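Local coordinates for HTH-type transcriptional activator AmpR (PDB 5MMH), which activates transcription of the beta-lactamase gene ampC in Pseudomonas aeruginosa, its effector-binding domain, the part studied here, recognising muropeptides derived from the cell wall, at residues L28-D33 with L204-V209; A77-P82 with A208-G213. All coordinates share one frame; numbering follows the deposited sequence.

Contact 1 (L28-D33 with L204-V209); sequences LPRLED and LEMAAV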
loop_
_atom_site.group_PDB
_atom_site.type_symbol
_atom_site.label_atom_id
_atom_site.label_comp_id
_atom_site.label_asym_id
_atom_site.label_seq_id
_atom_site.Cartn_x
_atom_site.Cartn_y
_atom_site.Cartn_z
ATOM N N LEU A 28 13.849 -4.413 -1.969
ATOM C CA LEU A 28 14.108 -4.169 -3.386
ATOM C C LEU A 28 15.414 -3.411 -3.595
ATOM O O LEU A 28 16.113 -3.700 -4.575
ATOM C CB LEU A 28 12.947 -3.413 -4.047
ATOM C CG LEU A 28 11.660 -4.173 -4.399
ATOM C CD1 LEU A 28 10.693 -3.253 -5.128
ATOM C CD2 LEU A 28 11.897 -5.414 -5.235
ATOM N N PRO A 29 15.767 -2.434 -2.743
ATOM C CA PRO A 29 17.117 -1.838 -2.828
ATOM C C PRO A 29 18.259 -2.834 -2.697
ATOM O O PRO A 29 19.368 -2.534 -3.154
ATOM C CB PRO A 29 17.142 -0.837 -1.663
ATOM C CG PRO A 29 15.712 -0.433 -1.490
ATOM C CD PRO A 29 14.892 -1.658 -1.830
ATOM N N ARG A 30 18.040 -3.996 -2.077
ATOM C CA ARG A 30 19.106 -4.969 -1.870
ATOM C C ARG A 30 19.003 -6.180 -2.780
ATOM O O ARG A 30 19.954 -6.965 -2.836
ATOM C CB ARG A 30 19.126 -5.436 -0.410
ATOM C CG ARG A 30 19.408 -4.303 0.563
ATOM C CD ARG A 30 19.048 -4.656 1.998
ATOM N NE ARG A 30 19.477 -3.587 2.909
ATOM C CZ ARG A 30 18.860 -2.405 3.006
ATOM N NH1 ARG A 30 17.782 -2.136 2.258
ATOM N NH2 ARG A 30 19.315 -1.492 3.849
ATOM N N LEU A 31 17.893 -6.339 -3.514
ATOM C CA LEU A 31 17.654 -7.603 -4.199
ATOM C C LEU A 31 18.604 -7.796 -5.367
ATOM O O LEU A 31 18.877 -8.932 -5.757
ATOM C CB LEU A 31 16.212 -7.681 -4.692
ATOM C CG LEU A 31 15.628 -9.095 -4.732
ATOM C CD1 LEU A 31 15.895 -9.882 -3.420
ATOM C CD2 LEU A 31 14.134 -9.018 -5.012
ATOM N N GLU A 32 19.098 -6.706 -5.946
ATOM C CA GLU A 32 20.104 -6.824 -6.989
ATOM C C GLU A 32 21.333 -7.578 -6.483
ATOM O O GLU A 32 21.907 -8.390 -7.215
ATOM C CB GLU A 32 20.462 -5.431 -7.493
ATOM C CG GLU A 32 21.005 -5.394 -8.897
ATOM C CD GLU A 32 20.859 -4.014 -9.537
ATOM O OE1 GLU A 32 19.794 -3.746 -10.145
ATOM O OE2 GLU A 32 21.801 -3.191 -9.425
ATOM N N ASP A 33 21.715 -7.367 -5.214
ATOM C CA ASP A 33 22.825 -8.125 -4.625
ATOM C C ASP A 33 22.529 -9.620 -4.596
ATOM O O ASP A 33 23.408 -10.437 -4.885
ATOM C CB ASP A 33 23.133 -7.620 -3.206
ATOM C CG ASP A 33 24.285 -8.378 -2.543
ATOM O OD1 ASP A 33 25.441 -8.071 -2.882
ATOM O OD2 ASP A 33 24.055 -9.259 -1.668
ATOM N N LEU A 204 19.534 -13.300 5.983
ATOM C CA LEU A 204 20.016 -13.138 7.358
ATOM C C LEU A 204 21.268 -12.271 7.416
ATOM O O LEU A 204 21.415 -11.455 8.328
ATOM C CB LEU A 204 20.286 -14.504 7.985
ATOM C CG LEU A 204 19.001 -15.266 8.314
ATOM C CD1 LEU A 204 19.299 -16.660 8.873
ATOM C CD2 LEU A 204 18.148 -14.472 9.299
ATOM N N GLU A 205 22.191 -12.454 6.475
ATOM C CA GLU A 205 23.351 -11.569 6.388
ATOM C C GLU A 205 22.918 -10.112 6.246
ATOM O O GLU A 205 23.358 -9.240 7.004
ATOM C CB GLU A 205 24.218 -11.983 5.208
ATOM C CG GLU A 205 25.484 -11.174 5.048
ATOM C CD GLU A 205 26.339 -11.707 3.914
ATOM O OE1 GLU A 205 26.548 -10.974 2.918
ATOM O OE2 GLU A 205 26.775 -12.879 4.011
ATOM N N MET A 206 22.051 -9.830 5.273
ATOM C CA MET A 206 21.564 -8.466 5.086
ATOM C C MET A 206 20.821 -7.966 6.321
ATOM O O MET A 206 20.925 -6.795 6.682
ATOM C CB MET A 206 20.644 -8.385 3.860
ATOM C CG MET A 206 21.298 -8.697 2.514
ATOM S SD MET A 206 22.755 -7.721 2.049
ATOM C CE MET A 206 22.121 -6.082 1.868
ATOM N N ALA A 207 20.054 -8.830 6.979
ATOM C CA ALA A 207 19.340 -8.375 8.162
ATOM C C ALA A 207 20.312 -8.015 9.281
ATOM O O ALA A 207 20.099 -7.027 9.994
ATOM C CB ALA A 207 18.344 -9.441 8.615
ATOM N N ALA A 208 21.401 -8.786 9.432
ATOM C CA ALA A 208 22.359 -8.509 10.497
ATOM C C ALA A 208 23.011 -7.150 10.307
ATOM O O ALA A 208 23.251 -6.435 11.280
ATOM C CB ALA A 208 23.420 -9.612 10.561
ATOM N N VAL A 209 23.296 -6.766 9.058
ATOM C CA VAL A 209 23.841 -5.434 8.797
ATOM C C VAL A 209 22.833 -4.360 9.182
ATOM O O VAL A 209 23.206 -3.260 9.605
ATOM C CB VAL A 209 24.259 -5.320 7.313
ATOM C CG1 VAL A 209 24.588 -3.860 6.943
ATOM C CG2 VAL A 209 25.437 -6.260 7.013
HETATM O O HOH W 1 21.528 -4.663 4.768
#
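Arg30 and Met206 have the nearest CA atoms of the two helical segments, 8.2 Å apart. Segment 204-209 keeps regular i to i-4 hydrogen bonds, whereas 28-33 is kinked: the N of Pro29 and of Asp33 lack the bond to the preceding turn, and Asp33 N makes a weak bond to Arg30 O instead. The end methyl CE of Met206, whose chain runs obliquely to that of Arg30, abuts the CG-CD part of the arginine, 3.4 Å from Arg30 CD. Bends at chi2 (-56°) and chi3 (-65°) curl the thioether so that CE meets this extended chain. Both helices belong to the LysR effector domain, a periplasmic-binding-protein fold: 28-33 lies on helix 20-37, after the first strand, and 204-209 on the closing helix 194-215. A water in the guanidinium plane accepts from Arg30 NE at 3.0 Å and donates to Met206 O at 2.9 Å, bridging side chain and backbone. Trp26 engages the guanidinium twice, its carbonyl O accepting from NH1 and its ring making a cation-pi contact. Asp33 OD2 stands 4.2 Å from Met206 SD and is bound by Trp202 NE1 and Arg37. Because Arg37 also pairs with Glu205, it probably offsets repulsion between the two carboxylates.

Contact 2 (A77-P82 with A208-G213); sequences ALFEAP and AVEARG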
loop_
_atom_site.group_PDB
_atom_site.type_symbol
_atom_site.label_atom_id
_atom_site.label_comp_id
_atom_site.label_asym_id
_atom_site.label_seq_id
_atom_site.Cartn_x
_atom_site.Cartn_y
_atom_site.Cartn_z
ATOM N N ALA A 77 13.557 -14.318 13.243
ATOM C CA ALA A 77 13.609 -12.867 13.374
ATOM C C ALA A 77 14.630 -12.260 12.422
ATOM O O ALA A 77 15.720 -12.805 12.223
ATOM C CB ALA A 77 13.952 -12.476 14.796
ATOM N N LEU A 78 14.268 -11.130 11.815
ATOM C CA LEU A 78 15.211 -10.356 11.007
ATOM C C LEU A 78 15.752 -9.156 11.778
ATOM O O LEU A 78 16.950 -9.116 12.076
ATOM C CB LEU A 78 14.554 -9.926 9.682
ATOM C CG LEU A 78 14.008 -11.114 8.871
ATOM C CD1 LEU A 78 13.055 -10.704 7.734
ATOM C CD2 LEU A 78 15.171 -11.940 8.339
ATOM N N PHE A 79 14.886 -8.206 12.149
ATOM C CA PHE A 79 15.276 -7.029 12.915
ATOM C C PHE A 79 14.019 -6.316 13.410
ATOM O O PHE A 79 12.943 -6.457 12.820
ATOM C CB PHE A 79 16.174 -6.077 12.090
ATOM C CG PHE A 79 15.615 -5.693 10.707
ATOM C CD1 PHE A 79 14.736 -4.637 10.563
ATOM C CD2 PHE A 79 16.028 -6.354 9.558
ATOM C CE1 PHE A 79 14.236 -4.266 9.299
ATOM C CE2 PHE A 79 15.543 -5.994 8.293
ATOM C CZ PHE A 79 14.642 -4.953 8.160
ATOM N N GLU A 80 14.172 -5.571 14.508
ATOM C CA GLU A 80 13.114 -4.732 15.068
ATOM C C GLU A 80 12.745 -3.593 14.123
ATOM O O GLU A 80 13.581 -3.066 13.382
ATOM C CB GLU A 80 13.552 -4.091 16.399
ATOM C CG GLU A 80 13.635 -4.977 17.620
ATOM C CD GLU A 80 14.176 -4.232 18.855
ATOM O OE1 GLU A 80 13.444 -3.376 19.397
ATOM O OE2 GLU A 80 15.336 -4.487 19.275
ATOM N N ALA A 81 11.489 -3.168 14.186
ATOM C CA ALA A 81 11.047 -1.973 13.465
ATOM C C ALA A 81 10.302 -1.088 14.450
ATOM O O ALA A 81 9.066 -1.123 14.517
ATOM C CB ALA A 81 10.181 -2.323 12.254
ATOM N N PRO A 82 11.022 -0.285 15.235
ATOM C CA PRO A 82 10.348 0.608 16.176
ATOM C C PRO A 82 9.535 1.640 15.423
ATOM O O PRO A 82 9.892 2.066 14.322
ATOM C CB PRO A 82 11.498 1.269 16.947
ATOM C CG PRO A 82 12.717 0.484 16.591
ATOM C CD PRO A 82 12.478 -0.068 15.234
ATOM N N ALA A 208 21.401 -8.786 9.432
ATOM C CA ALA A 208 22.359 -8.509 10.497
ATOM C C ALA A 208 23.011 -7.150 10.307
ATOM O O ALA A 208 23.251 -6.435 11.280
ATOM C CB ALA A 208 23.420 -9.612 10.561
ATOM N N VAL A 209 23.296 -6.766 9.058
ATOM C CA VAL A 209 23.841 -5.434 8.797
ATOM C C VAL A 209 22.833 -4.360 9.182
ATOM O O VAL A 209 23.206 -3.260 9.605
ATOM C CB VAL A 209 24.259 -5.320 7.313
ATOM C CG1 VAL A 209 24.588 -3.860 6.943
ATOM C CG2 VAL A 209 25.437 -6.260 7.013
ATOM N N GLU A 210 21.537 -4.649 9.050
ATOM C CA GLU A 210 20.552 -3.626 9.377
ATOM C C GLU A 210 20.430 -3.482 10.892
ATOM O O GLU A 210 20.469 -2.368 11.426
ATOM C CB GLU A 210 19.204 -3.960 8.710
ATOM C CG GLU A 210 18.012 -3.046 9.080
ATOM C CD GLU A 210 18.046 -1.627 8.449
ATOM O OE1 GLU A 210 17.319 -0.742 8.955
ATOM O OE2 GLU A 210 18.778 -1.384 7.463
ATOM N N ALA A 211 20.321 -4.606 11.609
ATOM C CA ALA A 211 20.210 -4.522 13.061
ATOM C C ALA A 211 21.453 -3.881 13.648
ATOM O O ALA A 211 21.365 -3.053 14.556
ATOM C CB ALA A 211 19.985 -5.911 13.664
ATOM N N ARG A 212 22.620 -4.257 13.126
ATOM C CA ARG A 212 23.893 -3.679 13.552
ATOM C C ARG A 212 23.918 -2.174 13.314
ATOM O O ARG A 212 24.379 -1.404 14.166
ATOM C CB ARG A 212 24.999 -4.384 12.767
ATOM C CG ARG A 212 26.401 -4.316 13.223
ATOM C CD ARG A 212 27.205 -5.268 12.325
ATOM N NE ARG A 212 26.909 -6.664 12.650
ATOM C CZ ARG A 212 26.794 -7.665 11.771
ATOM N NH1 ARG A 212 26.919 -7.452 10.456
ATOM N NH2 ARG A 212 26.545 -8.892 12.227
ATOM N N GLY A 213 23.385 -1.734 12.164
ATOM C CA GLY A 213 23.394 -0.324 11.824
ATOM C C GLY A 213 22.638 0.553 12.806
ATOM O O GLY A 213 23.007 1.716 13.012
#
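Phe79 presents one face of its ring to the side chain of Glu210, and the methylene CG of the glutamate sits almost exactly over the middle of that face. CG is 3.7 Å from the centroid of the Phe79 ring and only 2° off the ring normal, which defines a CH-pi contact. The near-uniform separations of CG from the ring carbons confirm the centring: the nearest, Phe79 CD2, is 3.9 Å away. Glu210 CB, approaching on the CD2 side, adds a second contact at 4.1 Å from Phe79 CD2.

The torsions explain the placement. Glu210 CG is swung opposite its backbone N, which carries it out over the ring, and a bend at chi2 (74°) then turns the carboxylate, whose plane stands 48° from that of the ring. The apolar methylene therefore meets the aromatic face, while OE1 forms a salt bridge with Arg214 and OE2 a weak hydrogen bond with Trp26 NE1.

At the base of the ring, Phe79 CB meets Ala211 CB at 4.1 Å. The same two residues have the nearest CA atoms across the contact, 5.5 Å apart, a short spacing compatible with the small alanine side chain. Trp26 and Met159 add further packing around the buried phenylalanine.

Leu78 and Phe79 both form backbone hydrogen bonds with Tyr182, tying segment 77-82 to the antiparallel neighbour strand 181-187. The contact thus lays the C-terminal helix 194-215 against strand 73-86 of the six-stranded mixed sheet. The run 42-48, 13-19, 61-66, 181-187, 73-86 within it, with 153-156 beyond 73-86, fits the topology of a type 2 periplasmic-binding-protein fold, the architecture of LysR-family effector domains.

Contacts 1 and 2 lie in succession on helix 194-215, share Ala208 and Val209, and have centres about 11 Å apart. The helix is thus set against helix 20-37 in the first and strand 73-86 in the second. Ala207 CB, in the helical segment of contact 1, packs 4.0 Å from Phe79 CD2 of contact 2. A polar link is looser: Arg30 NH2 and Glu210 OE2 are 3.7 Å apart, at most a long, weak ion pair. Trp26 touches both contacts, engaging Arg30 and Met206 in contact 1 and Phe79 and Glu210 in contact 2. Contact 1 is at the surface, whereas contact 2 is partly buried.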